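Local coordinates for protein glycoside Hydrolase (Bacteroides uniformis, PDB 5T99) that probably removes terminal beta-galactose units from agarose-derived oligosaccharides, as a family 2 glycoside hydrolase whose active-site pocket binds galacto-isofagomine, at residues A[129-134]-A[393-398]; A[169-174]-A[353-358]; A[316-321]-A[327-332]; A[367-372]-A[401-406]. All blocks are in the same frame, centred on the assembly; numbering follows the deposited sequence.

Interaction 1: residues A[129-134]-A[393-398]; sequences GYTGFE and KKDLTS
A chi1 of 48° places Thr131 OG1 between its own backbone N and carbonyl carbon, while Asp395, with chi1 -77°, swings CG over beside its backbone N, and the hydroxyl and the carboxylate meet. Thr131 OG1 donates to Asp395 OD1 at 2.6 Å, a short bond that arrives from above the carboxylate, 56° out of its plane. The two side chains cross at about a right angle. The methyl branch of the threonine also faces the helix, with Thr131 CG2 3.6 Å from the backbone O of Asp395. The carboxylate is held at both oxygens, OD1 by the threonine and OD2 by the hydroxyl of Tyr384, which limits its rotation, while a bond to His126 anchors Thr131 OG1. One helical turn further on, the link is made by water. Gly132 N gives its proton to a water at 2.9 Å, and the same water lies 2.6 Å from Ser398 OG. What results is a small polar interface between domains, in which the loop entering strand 133-136 of the sugar-binding domain docks on helix 388-403, one of the outer helices of the TIM barrel in this family 2 hydrolase.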
loop_
_atom_site.group_PDB
_atom_site.type_symbol
_atom_site.label_atom_id
_atom_site.label_comp_id
_atom_site.label_asym_id
_atom_site.label_seq_id
_atom_site.Cartn_x
_atom_site.Cartn_y
_atom_site.Cartn_z
ATOM N N GLY A 129 12.684 2.921 9.964
ATOM C CA GLY A 129 12.421 1.638 9.330
ATOM C C GLY A 129 11.798 1.633 7.946
ATOM O O GLY A 129 11.727 0.572 7.324
ATOM N N TYR A 130 11.361 2.798 7.463
ATOM C CA TYR A 130 10.675 2.914 6.188
ATOM C C TYR A 130 11.540 3.390 5.023
ATOM O O TYR A 130 11.129 3.248 3.871
ATOM C CB TYR A 130 9.489 3.853 6.338
ATOM C CG TYR A 130 8.449 3.372 7.322
ATOM C CD1 TYR A 130 7.567 2.348 6.986
ATOM C CD2 TYR A 130 8.338 3.945 8.585
ATOM C CE1 TYR A 130 6.610 1.902 7.893
ATOM C CE2 TYR A 130 7.386 3.515 9.490
ATOM C CZ TYR A 130 6.517 2.497 9.145
ATOM O OH TYR A 130 5.557 2.071 10.041
ATOM N N THR A 131 12.701 3.986 5.309
ATOM C CA THR A 131 13.683 4.301 4.275
ATOM C C THR A 131 14.691 3.177 4.188
ATOM O O THR A 131 15.005 2.519 5.195
ATOM C CB THR A 131 14.418 5.629 4.545
ATOM O OG1 THR A 131 14.870 5.679 5.899
ATOM C CG2 THR A 131 13.487 6.802 4.297
ATOM N N GLY A 132 15.192 2.943 2.984
ATOM C CA GLY A 132 16.195 1.913 2.768
ATOM C C GLY A 132 17.573 2.463 3.033
ATOM O O GLY A 132 17.745 3.677 3.183
ATOM N N PHE A 133 18.550 1.565 3.113
ATOM C CA PHE A 133 19.957 1.936 3.275
ATOM C C PHE A 133 20.865 0.896 2.618
ATOM O O PHE A 133 20.437 -0.208 2.266
ATOM C CB PHE A 133 20.318 2.132 4.764
ATOM C CG PHE A 133 20.182 0.885 5.606
ATOM C CD1 PHE A 133 21.287 0.069 5.853
ATOM C CD2 PHE A 133 18.950 0.528 6.151
ATOM C CE1 PHE A 133 21.167 -1.074 6.629
ATOM C CE2 PHE A 133 18.824 -0.613 6.923
ATOM C CZ PHE A 133 19.934 -1.416 7.166
ATOM N N GLU A 134 22.123 1.265 2.471
ATOM C CA GLU A 134 23.115 0.475 1.743
ATOM C C GLU A 134 24.400 0.383 2.556
ATOM O O GLU A 134 24.818 1.372 3.121
ATOM C CB GLU A 134 23.403 1.169 0.415
ATOM C CG GLU A 134 24.131 0.291 -0.563
ATOM C CD GLU A 134 24.249 0.914 -1.939
ATOM O OE1 GLU A 134 24.966 1.936 -2.072
ATOM O OE2 GLU A 134 23.647 0.341 -2.882
ATOM N N LYS A 393 16.828 15.299 6.616
ATOM C CA LYS A 393 17.320 15.572 5.263
ATOM C C LYS A 393 17.726 14.286 4.554
ATOM O O LYS A 393 17.370 14.088 3.392
ATOM C CB LYS A 393 18.484 16.585 5.226
ATOM C CG LYS A 393 18.971 16.870 3.803
ATOM C CD LYS A 393 20.146 17.828 3.712
ATOM C CE LYS A 393 19.728 19.264 3.904
ATOM N NZ LYS A 393 20.676 20.195 3.237
ATOM N N LYS A 394 18.482 13.438 5.249
ATOM C CA LYS A 394 18.941 12.180 4.664
ATOM C C LYS A 394 17.772 11.262 4.268
ATOM O O LYS A 394 17.800 10.658 3.187
ATOM C CB LYS A 394 19.894 11.421 5.598
ATOM C CG LYS A 394 21.278 12.031 5.753
ATOM C CD LYS A 394 22.348 10.955 5.984
ATOM C CE LYS A 394 22.811 10.341 4.652
ATOM N NZ LYS A 394 23.476 9.008 4.797
ATOM N N ASP A 395 16.764 11.163 5.134
ATOM C CA ASP A 395 15.617 10.300 4.855
ATOM C C ASP A 395 14.707 10.828 3.744
ATOM O O ASP A 395 14.254 10.052 2.903
ATOM C CB ASP A 395 14.812 9.987 6.129
ATOM C CG ASP A 395 15.486 8.940 6.999
ATOM O OD1 ASP A 395 16.055 7.976 6.423
ATOM O OD2 ASP A 395 15.453 9.083 8.253
ATOM N N LEU A 396 14.441 12.127 3.737
ATOM C CA LEU A 396 13.610 12.689 2.688
ATOM C C LEU A 396 14.353 12.650 1.347
ATOM O O LEU A 396 13.751 12.353 0.305
ATOM C CB LEU A 396 13.174 14.107 3.019
ATOM C CG LEU A 396 12.308 14.796 1.965
ATOM C CD1 LEU A 396 11.026 14.021 1.714
ATOM C CD2 LEU A 396 11.992 16.201 2.416
ATOM N N THR A 397 15.650 12.950 1.381
ATOM C CA THR A 397 16.485 12.806 0.208
ATOM C C THR A 397 16.454 11.359 -0.292
ATOM O O THR A 397 16.246 11.125 -1.480
ATOM C CB THR A 397 17.929 13.282 0.459
ATOM O OG1 THR A 397 17.918 14.692 0.709
ATOM C CG2 THR A 397 18.854 12.983 -0.760
ATOM N N SER A 398 16.615 10.404 0.618
ATOM C CA SER A 398 16.586 8.974 0.256
ATOM C C SER A 398 15.256 8.547 -0.373
ATOM O O SER A 398 15.247 7.777 -1.332
ATOM C CB SER A 398 16.885 8.096 1.474
ATOM O OG SER A 398 16.852 6.734 1.105
HETATM O O HOH W 1 15.072 4.841 0.846
#

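Interaction 2: residues A[169-174]-A[353-358]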
loop_
_atom_site.group_PDB
_atom_site.type_symbol
_atom_site.label_atom_id
_atom_site.label_comp_id
_atom_site.label_asym_id
_atom_site.label_seq_id
_atom_site.Cartn_x
_atom_site.Cartn_y
_atom_site.Cartn_z
ATOM N N TYR A 169 11.814 -6.639 7.111
ATOM C CA TYR A 169 10.487 -6.831 6.520
ATOM C C TYR A 169 10.399 -6.503 5.020
ATOM O O TYR A 169 9.336 -6.697 4.395
ATOM C CB TYR A 169 9.447 -6.003 7.298
ATOM C CG TYR A 169 9.459 -4.501 7.015
ATOM C CD1 TYR A 169 8.421 -3.891 6.307
ATOM C CD2 TYR A 169 10.507 -3.687 7.462
ATOM C CE1 TYR A 169 8.439 -2.521 6.040
ATOM C CE2 TYR A 169 10.532 -2.334 7.207
ATOM C CZ TYR A 169 9.507 -1.750 6.491
ATOM O OH TYR A 169 9.552 -0.396 6.239
ATOM N N ARG A 170 11.485 -5.979 4.447
ATOM C CA ARG A 170 11.560 -5.708 3.003
ATOM C C ARG A 170 12.763 -6.420 2.416
ATOM O O ARG A 170 13.632 -6.898 3.154
ATOM C CB ARG A 170 11.662 -4.205 2.724
ATOM C CG ARG A 170 10.425 -3.400 3.110
ATOM C CD ARG A 170 10.519 -1.986 2.570
ATOM N NE ARG A 170 9.354 -1.175 2.935
ATOM C CZ ARG A 170 9.347 0.156 3.041
ATOM N NH1 ARG A 170 10.458 0.874 2.841
ATOM N NH2 ARG A 170 8.224 0.780 3.394
ATOM N N ASN A 171 12.821 -6.472 1.087
ATOM C CA ASN A 171 13.841 -7.260 0.403
ATOM C C ASN A 171 15.251 -6.734 0.665
ATOM O O ASN A 171 15.449 -5.566 1.030
ATOM C CB ASN A 171 13.584 -7.304 -1.105
ATOM C CG ASN A 171 12.267 -7.962 -1.470
ATOM O OD1 ASN A 171 11.447 -7.368 -2.176
ATOM N ND2 ASN A 171 12.053 -9.180 -1.005
ATOM N N VAL A 172 16.217 -7.629 0.481
ATOM C CA VAL A 172 17.633 -7.333 0.639
ATOM C C VAL A 172 18.310 -7.694 -0.676
ATOM O O VAL A 172 17.942 -8.690 -1.301
ATOM C CB VAL A 172 18.233 -8.131 1.819
ATOM C CG1 VAL A 172 19.706 -7.800 2.010
ATOM C CG2 VAL A 172 17.467 -7.825 3.105
ATOM N N TRP A 173 19.288 -6.895 -1.093
ATOM C CA TRP A 173 19.902 -7.034 -2.419
ATOM C C TRP A 173 21.430 -7.089 -2.348
ATOM O O TRP A 173 22.045 -6.328 -1.611
ATOM C CB TRP A 173 19.466 -5.880 -3.327
ATOM C CG TRP A 173 17.991 -5.797 -3.444
ATOM C CD1 TRP A 173 17.161 -5.020 -2.698
ATOM C CD2 TRP A 173 17.152 -6.561 -4.315
ATOM N NE1 TRP A 173 15.862 -5.235 -3.062
ATOM C CE2 TRP A 173 15.823 -6.178 -4.052
ATOM C CE3 TRP A 173 17.396 -7.535 -5.293
ATOM C CZ2 TRP A 173 14.733 -6.722 -4.739
ATOM C CZ3 TRP A 173 16.311 -8.087 -5.977
ATOM C CH2 TRP A 173 14.994 -7.668 -5.700
ATOM N N LEU A 174 22.018 -8.007 -3.109
ATOM C CA LEU A 174 23.456 -8.065 -3.312
ATOM C C LEU A 174 23.786 -7.383 -4.636
ATOM O O LEU A 174 23.190 -7.704 -5.657
ATOM C CB LEU A 174 23.921 -9.528 -3.341
ATOM C CG LEU A 174 25.371 -9.813 -3.753
ATOM C CD1 LEU A 174 26.329 -9.355 -2.668
ATOM C CD2 LEU A 174 25.533 -11.299 -4.068
ATOM N N SER A 353 6.915 0.189 0.292
ATOM C CA SER A 353 7.949 -0.632 -0.321
ATOM C C SER A 353 8.071 -0.232 -1.791
ATOM O O SER A 353 7.109 0.296 -2.362
ATOM C CB SER A 353 7.565 -2.095 -0.224
ATOM O OG SER A 353 6.399 -2.310 -0.972
ATOM N N PRO A 354 9.242 -0.459 -2.410
ATOM C CA PRO A 354 9.328 -0.242 -3.861
ATOM C C PRO A 354 8.305 -1.073 -4.646
ATOM O O PRO A 354 7.703 -0.574 -5.600
ATOM C CB PRO A 354 10.755 -0.680 -4.202
ATOM C CG PRO A 354 11.520 -0.525 -2.925
ATOM C CD PRO A 354 10.543 -0.850 -1.836
ATOM N N GLU A 355 8.086 -2.311 -4.207
ATOM C CA GLU A 355 7.175 -3.241 -4.887
ATOM C C GLU A 355 5.763 -2.677 -4.938
ATOM O O GLU A 355 5.082 -2.757 -5.975
ATOM C CB GLU A 355 7.176 -4.627 -4.211
ATOM C CG GLU A 355 8.437 -5.467 -4.466
ATOM C CD GLU A 355 9.655 -5.010 -3.674
ATOM O OE1 GLU A 355 9.482 -4.320 -2.632
ATOM O OE2 GLU A 355 10.791 -5.333 -4.105
ATOM N N PHE A 356 5.336 -2.078 -3.830
ATOM C CA PHE A 356 4.018 -1.458 -3.776
ATOM C C PHE A 356 3.878 -0.393 -4.868
ATOM O O PHE A 356 2.868 -0.343 -5.559
ATOM C CB PHE A 356 3.763 -0.864 -2.386
ATOM C CG PHE A 356 2.429 -0.183 -2.254
ATOM C CD1 PHE A 356 1.300 -0.916 -1.949
ATOM C CD2 PHE A 356 2.308 1.188 -2.451
ATOM C CE1 PHE A 356 0.057 -0.308 -1.849
ATOM C CE2 PHE A 356 1.070 1.816 -2.339
ATOM C CZ PHE A 356 -0.060 1.057 -2.050
ATOM N N LEU A 357 4.909 0.445 -5.020
ATOM C CA LEU A 357 4.917 1.514 -6.035
ATOM C C LEU A 357 5.031 0.977 -7.453
ATOM O O LEU A 357 4.433 1.551 -8.368
ATOM C CB LEU A 357 6.021 2.545 -5.761
ATOM C CG LEU A 357 5.814 3.325 -4.456
ATOM C CD1 LEU A 357 7.017 4.186 -4.152
ATOM C CD2 LEU A 357 4.558 4.185 -4.491
ATOM N N ASP A 358 5.769 -0.122 -7.639
ATOM C CA ASP A 358 5.793 -0.795 -8.940
ATOM C C ASP A 358 4.390 -1.228 -9.341
ATOM O O ASP A 358 4.021 -1.098 -10.501
ATOM C CB ASP A 358 6.747 -1.996 -8.963
ATOM C CG ASP A 358 8.207 -1.589 -8.916
ATOM O OD1 ASP A 358 8.544 -0.463 -9.355
ATOM O OD2 ASP A 358 9.026 -2.402 -8.437
HETATM O O HOH W 2 11.459 -4.554 -0.775
#
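Arg170 NH1 is gripped by two backbone carbonyls, those of Tyr130 and Asp108, while NH2 bonds to Pro351 O, and the guanidinium held this way lies flat against Ser353. Ser353 N sits 3.3 Å above the plane, off toward its rim. It makes no bond to Arg170 NH2, since both are donors. On the opposite face, Tyr169 OH lies 3.2 Å above the plane over the centre of the guanidinium. Arg170 NE also comes within 3.7 Å of Ser353 CB. Ser353 is the N-cap of its helix: chi1 of 64° brings OG round to accept from Phe356 N at 3.1 Å, with an N-H...O angle of 155°. A bend at chi2 folds Glu355 toward the other segment, where a water bridges the two, taking the proton of Asn171 N at 3.0 Å and lying 2.7 Å from Glu355 OE1. The other oxygen, Glu355 OE2, faces the edge of the Trp173 ring, whose NE1 bonds to Asp108. Strand 172-177, running between 28-29 and 102-107 in the sugar-binding domain, thus leads out of a loop that meets the start of helix 354-363, itself set between barrel helices 327-339 and 388-403.

Interaction 3: residues A[316-321]-A[327-332]; sequences HDNGPM and VRADER
This contact belongs to the first beta-alpha loop of the TIM barrel, which leaves strand 305-313 and folds back so that Asn318 lies against Ala329 and Asp330 at the start of the next helix. Asn318 ND2 donates to Asp330 OD1 at 2.8 Å in an almost straight bond, 178° at the hydrogen. The acceptor lies in the amide plane, but the donor comes from above the carboxylate, 40° out of its plane. Asp330 OD1 takes a second proton, from a water 2.7 Å away that also donates to His316 O. With Asn318 OD1 accepting from Lys333 NZ, both ends of the amide are used and its rotation is fixed. Ala329 CB lies over one face of the amide, 3.7 Å from Asn318 ND2. The loop is shaped by an Asx turn, Gly319 N to Asp317 OD1 at 2.9 Å. Around it, Asp330 packs on Phe356 and Leu359 of helix 354-363, while Met321 and Ala329 meet Tyr732 on strand 730-738.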
loop_
_atom_site.group_PDB
_atom_site.type_symbol
_atom_site.label_atom_id
_atom_site.label_comp_id
_atom_site.label_asym_id
_atom_site.label_seq_id
_atom_site.Cartn_x
_atom_site.Cartn_y
_atom_site.Cartn_z
ATOM N N HIS A 316 0.863 -0.020 5.612
ATOM C CA HIS A 316 1.720 -0.939 4.882
ATOM C C HIS A 316 1.501 -2.407 5.172
ATOM O O HIS A 316 1.874 -3.238 4.343
ATOM C CB HIS A 316 3.197 -0.588 5.070
ATOM C CG HIS A 316 3.727 -0.875 6.439
ATOM N ND1 HIS A 316 3.404 -0.111 7.544
ATOM C CD2 HIS A 316 4.582 -1.827 6.879
ATOM C CE1 HIS A 316 4.032 -0.585 8.604
ATOM N NE2 HIS A 316 4.753 -1.626 8.228
ATOM N N ASP A 317 0.908 -2.754 6.319
ATOM C CA ASP A 317 0.640 -4.174 6.602
ATOM C C ASP A 317 -0.347 -4.759 5.596
ATOM O O ASP A 317 -1.082 -4.020 4.901
ATOM C CB ASP A 317 0.183 -4.410 8.054
ATOM C CG ASP A 317 -1.263 -4.003 8.316
ATOM O OD1 ASP A 317 -2.184 -4.640 7.757
ATOM O OD2 ASP A 317 -1.481 -3.082 9.142
ATOM N N ASN A 318 -0.337 -6.082 5.508
ATOM C CA ASN A 318 -1.375 -6.823 4.789
ATOM C C ASN A 318 -2.060 -7.843 5.717
ATOM O O ASN A 318 -2.218 -9.005 5.358
ATOM C CB ASN A 318 -0.765 -7.487 3.552
ATOM C CG ASN A 318 -0.612 -6.525 2.402
ATOM O OD1 ASN A 318 -1.590 -5.934 1.948
ATOM N ND2 ASN A 318 0.610 -6.364 1.920
ATOM N N GLY A 319 -2.450 -7.383 6.909
ATOM C CA GLY A 319 -3.267 -8.158 7.835
ATOM C C GLY A 319 -2.620 -9.478 8.225
ATOM O O GLY A 319 -1.499 -9.463 8.719
ATOM N N PRO A 320 -3.290 -10.631 7.955
ATOM C CA PRO A 320 -2.701 -11.944 8.269
ATOM C C PRO A 320 -1.305 -12.192 7.728
ATOM O O PRO A 320 -0.564 -12.988 8.309
ATOM C CB PRO A 320 -3.679 -12.940 7.626
ATOM C CG PRO A 320 -4.976 -12.216 7.543
ATOM C CD PRO A 320 -4.623 -10.770 7.329
ATOM N N MET A 321 -0.956 -11.544 6.619
ATOM C CA MET A 321 0.393 -11.643 6.049
ATOM C C MET A 321 1.426 -10.765 6.751
ATOM O O MET A 321 2.612 -10.852 6.427
ATOM C CB MET A 321 0.372 -11.305 4.554
ATOM C CG MET A 321 -0.474 -12.242 3.699
ATOM S SD MET A 321 0.097 -13.962 3.678
ATOM C CE MET A 321 1.790 -13.794 3.096
ATOM N N VAL A 327 4.263 -9.380 -3.001
ATOM C CA VAL A 327 3.750 -8.708 -4.200
ATOM C C VAL A 327 2.268 -9.021 -4.425
ATOM O O VAL A 327 1.474 -8.113 -4.664
ATOM C CB VAL A 327 4.600 -9.074 -5.456
ATOM C CG1 VAL A 327 3.983 -8.503 -6.737
ATOM C CG2 VAL A 327 6.033 -8.587 -5.283
ATOM N N ARG A 328 1.900 -10.299 -4.347
ATOM C CA ARG A 328 0.501 -10.699 -4.559
ATOM C C ARG A 328 -0.455 -10.098 -3.532
ATOM O O ARG A 328 -1.540 -9.636 -3.901
ATOM C CB ARG A 328 0.340 -12.221 -4.617
ATOM C CG ARG A 328 -1.105 -12.714 -4.776
ATOM C CD ARG A 328 -1.866 -12.097 -5.959
ATOM N NE ARG A 328 -3.312 -12.303 -5.837
ATOM C CZ ARG A 328 -4.260 -11.650 -6.516
ATOM N NH1 ARG A 328 -3.965 -10.694 -7.398
ATOM N NH2 ARG A 328 -5.538 -11.945 -6.291
ATOM N N ALA A 329 -0.055 -10.080 -2.262
ATOM C CA ALA A 329 -0.872 -9.438 -1.219
ATOM C C ALA A 329 -1.190 -7.986 -1.570
ATOM O O ALA A 329 -2.344 -7.568 -1.485
ATOM C CB ALA A 329 -0.170 -9.506 0.136
ATOM N N ASP A 330 -0.158 -7.234 -1.969
ATOM C CA ASP A 330 -0.327 -5.826 -2.387
ATOM C C ASP A 330 -1.174 -5.709 -3.656
ATOM O O ASP A 330 -2.079 -4.881 -3.712
ATOM C CB ASP A 330 1.026 -5.116 -2.602
ATOM C CG ASP A 330 1.688 -4.650 -1.300
ATOM O OD1 ASP A 330 1.073 -4.670 -0.232
ATOM O OD2 ASP A 330 2.851 -4.226 -1.354
ATOM N N GLU A 331 -0.898 -6.545 -4.651
ATOM C CA GLU A 331 -1.662 -6.531 -5.895
ATOM C C GLU A 331 -3.160 -6.724 -5.633
ATOM O O GLU A 331 -3.985 -5.962 -6.123
ATOM C CB GLU A 331 -1.154 -7.605 -6.858
ATOM C CG GLU A 331 -1.739 -7.488 -8.260
ATOM C CD GLU A 331 -1.349 -8.641 -9.172
ATOM O OE1 GLU A 331 -1.338 -9.813 -8.730
ATOM O OE2 GLU A 331 -1.076 -8.363 -10.356
ATOM N N ARG A 332 -3.488 -7.743 -4.850
ATOM C CA ARG A 332 -4.871 -8.023 -4.455
ATOM C C ARG A 332 -5.520 -6.818 -3.775
ATOM O O ARG A 332 -6.629 -6.401 -4.152
ATOM C CB ARG A 332 -4.912 -9.231 -3.524
ATOM C CG ARG A 332 -6.277 -9.555 -2.948
ATOM C CD ARG A 332 -6.211 -10.857 -2.184
ATOM N NE ARG A 332 -7.451 -11.159 -1.484
ATOM C CZ ARG A 332 -7.744 -10.821 -0.226
ATOM N NH1 ARG A 332 -6.899 -10.119 0.539
ATOM N NH2 ARG A 332 -8.912 -11.205 0.280
HETATM O O HOH W 3 0.958 -2.711 1.615
#

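Interaction 4: residues A[367-372]-A[401-406]; sequences VLDEAF and MRDRNH. With EDO (1,2-ethanediol), chain J; EDO (1,2-ethanediol), chain K.
Two buried carboxylates come together here, with Asp369 OD2 only 2.5 Å from Asp403 OD2. They join strand 366-370 to the end of helix 388-403 within one beta-alpha-beta unit of the TIM barrel. At this distance one of the acids probably carries a proton and donates it to the other. The side chains cross at about a right angle, yet the carboxylate planes are only 14° apart. Asp369 reaches across because its CG is anti to the backbone N (chi1 -160°), which sends the acid off the strand toward the helix. Asp403 is in turn held by its neighbour Arg402, side-on, with one nitrogen to each oxygen. Arg402 NE donates to Asp403 OD1 at 2.8 Å, the oxygen lying somewhat out of the guanidinium plane. Arg402 NH2 reaches Asp403 OD2 at 3.0 Å on the syn lone pair, nearly straight at 173°. This positive charge would be expected to favour leaving the negative charge on Asp403. Trp412 of strand 409-416 packs against both acids, and Leu357 lies against Asp403. Just past the helix, a type I turn closes with His406 N bonded to Asp403 O at 3.1 Å, and the edge of the His406 ring meets Asp403 CB.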
loop_
_atom_site.group_PDB
_atom_site.type_symbol
_atom_site.label_atom_id
_atom_site.label_comp_id
_atom_site.label_asym_id
_atom_site.label_seq_id
_atom_site.Cartn_x
_atom_site.Cartn_y
_atom_site.Cartn_z
ATOM N N VAL A 367 -0.173 8.420 -6.817
ATOM C CA VAL A 367 0.285 8.243 -5.452
ATOM C C VAL A 367 0.833 9.530 -4.810
ATOM O O VAL A 367 1.634 10.246 -5.413
ATOM C CB VAL A 367 1.361 7.146 -5.378
ATOM C CG1 VAL A 367 1.888 6.991 -3.955
ATOM C CG2 VAL A 367 0.805 5.818 -5.886
ATOM N N LEU A 368 0.392 9.784 -3.572
ATOM C CA LEU A 368 0.989 10.769 -2.681
ATOM C C LEU A 368 1.951 10.021 -1.766
ATOM O O LEU A 368 1.525 9.249 -0.906
ATOM C CB LEU A 368 -0.081 11.477 -1.859
ATOM C CG LEU A 368 -0.907 12.550 -2.571
ATOM C CD1 LEU A 368 -1.546 12.016 -3.839
ATOM C CD2 LEU A 368 -1.967 13.134 -1.640
ATOM N N ASP A 369 3.242 10.262 -1.956
ATOM C CA ASP A 369 4.311 9.491 -1.328
ATOM C C ASP A 369 4.742 10.269 -0.082
ATOM O O ASP A 369 5.345 11.352 -0.199
ATOM C CB ASP A 369 5.442 9.368 -2.350
ATOM C CG ASP A 369 6.406 8.236 -2.082
ATOM O OD1 ASP A 369 6.364 7.601 -1.009
ATOM O OD2 ASP A 369 7.254 8.007 -2.989
ATOM N N GLU A 370 4.401 9.747 1.103
ATOM C CA GLU A 370 4.484 10.506 2.366
ATOM C C GLU A 370 5.677 10.086 3.227
ATOM O O GLU A 370 5.907 8.909 3.440
ATOM C CB GLU A 370 3.185 10.368 3.160
ATOM C CG GLU A 370 3.089 11.290 4.375
ATOM C CD GLU A 370 1.666 11.499 4.851
ATOM O OE1 GLU A 370 1.123 10.612 5.553
ATOM O OE2 GLU A 370 1.086 12.559 4.514
ATOM N N ALA A 371 6.419 11.061 3.734
ATOM C CA ALA A 371 7.696 10.791 4.386
ATOM C C ALA A 371 7.587 10.497 5.886
ATOM O O ALA A 371 8.211 9.545 6.356
ATOM C CB ALA A 371 8.651 11.964 4.165
ATOM N N PHE A 372 6.819 11.316 6.618
ATOM C CA PHE A 372 6.883 11.358 8.086
ATOM C C PHE A 372 5.529 11.586 8.732
ATOM O O PHE A 372 4.642 12.216 8.147
ATOM C CB PHE A 372 7.799 12.493 8.573
ATOM C CG PHE A 372 9.172 12.495 7.959
ATOM C CD1 PHE A 372 10.018 11.415 8.122
ATOM C CD2 PHE A 372 9.619 13.592 7.231
ATOM C CE1 PHE A 372 11.285 11.414 7.554
ATOM C CE2 PHE A 372 10.883 13.603 6.663
ATOM C CZ PHE A 372 11.725 12.511 6.824
ATOM N N MET A 401 15.060 10.228 -4.011
ATOM C CA MET A 401 16.022 9.548 -4.880
ATOM C C MET A 401 15.533 8.143 -5.279
ATOM O O MET A 401 15.681 7.729 -6.436
ATOM C CB MET A 401 17.389 9.438 -4.193
ATOM C CG MET A 401 18.088 10.759 -3.917
ATOM S SD MET A 401 18.680 11.543 -5.408
ATOM C CE MET A 401 20.206 10.613 -5.616
ATOM N N ARG A 402 14.932 7.437 -4.321
ATOM C CA ARG A 402 14.372 6.105 -4.548
ATOM C C ARG A 402 13.170 6.135 -5.485
ATOM O O ARG A 402 13.072 5.286 -6.376
ATOM C CB ARG A 402 13.944 5.475 -3.205
ATOM C CG ARG A 402 13.615 3.985 -3.231
ATOM C CD ARG A 402 12.980 3.493 -1.927
ATOM N NE ARG A 402 11.602 3.954 -1.798
ATOM C CZ ARG A 402 10.686 3.466 -0.957
ATOM N NH1 ARG A 402 10.963 2.467 -0.106
ATOM N NH2 ARG A 402 9.460 3.983 -0.976
ATOM N N ASP A 403 12.264 7.097 -5.284
ATOM C CA ASP A 403 10.943 7.051 -5.930
ATOM C C ASP A 403 10.680 8.038 -7.079
ATOM O O ASP A 403 9.617 7.976 -7.684
ATOM C CB ASP A 403 9.833 7.221 -4.878
ATOM C CG ASP A 403 9.808 6.101 -3.865
ATOM O OD1 ASP A 403 10.547 5.107 -4.061
ATOM O OD2 ASP A 403 9.050 6.221 -2.868
ATOM N N ARG A 404 11.633 8.911 -7.404
ATOM C CA ARG A 404 11.379 9.972 -8.388
ATOM C C ARG A 404 11.303 9.518 -9.855
ATOM O O ARG A 404 11.162 10.361 -10.737
ATOM C CB ARG A 404 12.403 11.100 -8.257
ATOM C CG ARG A 404 13.843 10.712 -8.581
ATOM C CD ARG A 404 14.749 11.859 -8.216
ATOM N NE ARG A 404 16.151 11.592 -8.474
ATOM C CZ ARG A 404 17.112 12.516 -8.444
ATOM N NH1 ARG A 404 16.832 13.794 -8.169
ATOM N NH2 ARG A 404 18.378 12.167 -8.695
ATOM N N ASN A 405 11.430 8.218 -10.110
ATOM C CA ASN A 405 11.157 7.649 -11.428
ATOM C C ASN A 405 9.806 6.960 -11.568
ATOM O O ASN A 405 9.406 6.662 -12.695
ATOM C CB ASN A 405 12.265 6.678 -11.810
ATOM C CG ASN A 405 13.614 7.343 -11.807
ATOM O OD1 ASN A 405 13.762 8.430 -12.369
ATOM N ND2 ASN A 405 14.609 6.718 -11.167
ATOM N N HIS A 406 9.105 6.694 -10.468
ATOM C CA HIS A 406 7.780 6.062 -10.552
ATOM C C HIS A 406 6.772 7.017 -11.186
ATOM O O HIS A 406 6.553 8.103 -10.658
ATOM C CB HIS A 406 7.260 5.694 -9.162
ATOM C CG HIS A 406 7.970 4.547 -8.517
ATOM N ND1 HIS A 406 7.854 3.249 -8.962
ATOM C CD2 HIS A 406 8.766 4.498 -7.421
ATOM C CE1 HIS A 406 8.565 2.455 -8.179
ATOM N NE2 HIS A 406 9.140 3.189 -7.246
HETATM C C1 EDO J . 8.817 10.258 -14.210
HETATM O O1 EDO J . 9.984 10.601 -13.419
HETATM C C2 EDO J . 9.097 9.158 -15.240
HETATM O O2 EDO J . 8.336 7.956 -14.995
HETATM C C1 EDO K . 20.561 15.764 -9.387
HETATM O O1 EDO K . 21.231 16.808 -10.109
HETATM C C2 EDO K . 19.431 16.292 -8.512
HETATM O O2 EDO K . 19.476 15.696 -7.209
#

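Overall arrangement
Interactions 3 and 4 are buried and lie wholly within the barrel, whereas interactions 1 and 2 are partly buried and join the barrel to the sugar-binding domain. Waters bridge the segments in interactions 1, 2 and 3, the last tying a loop to its own helix; interaction 4 differs in meeting acid to acid directly, pairing two carboxylates, one of them held side-on by an arginine. Helix 388-403 serves both 1 and 4, whose centres are 11 Å apart. Interactions 1 and 2 touch directly, Gly129 O lying 2.6 Å from Tyr169 OH in a probable hydrogen bond. Helix 354-363 connects 2 with its neighbours, Glu355 packing on Val327 of interaction 3 and Asp358 on His406 of interaction 4.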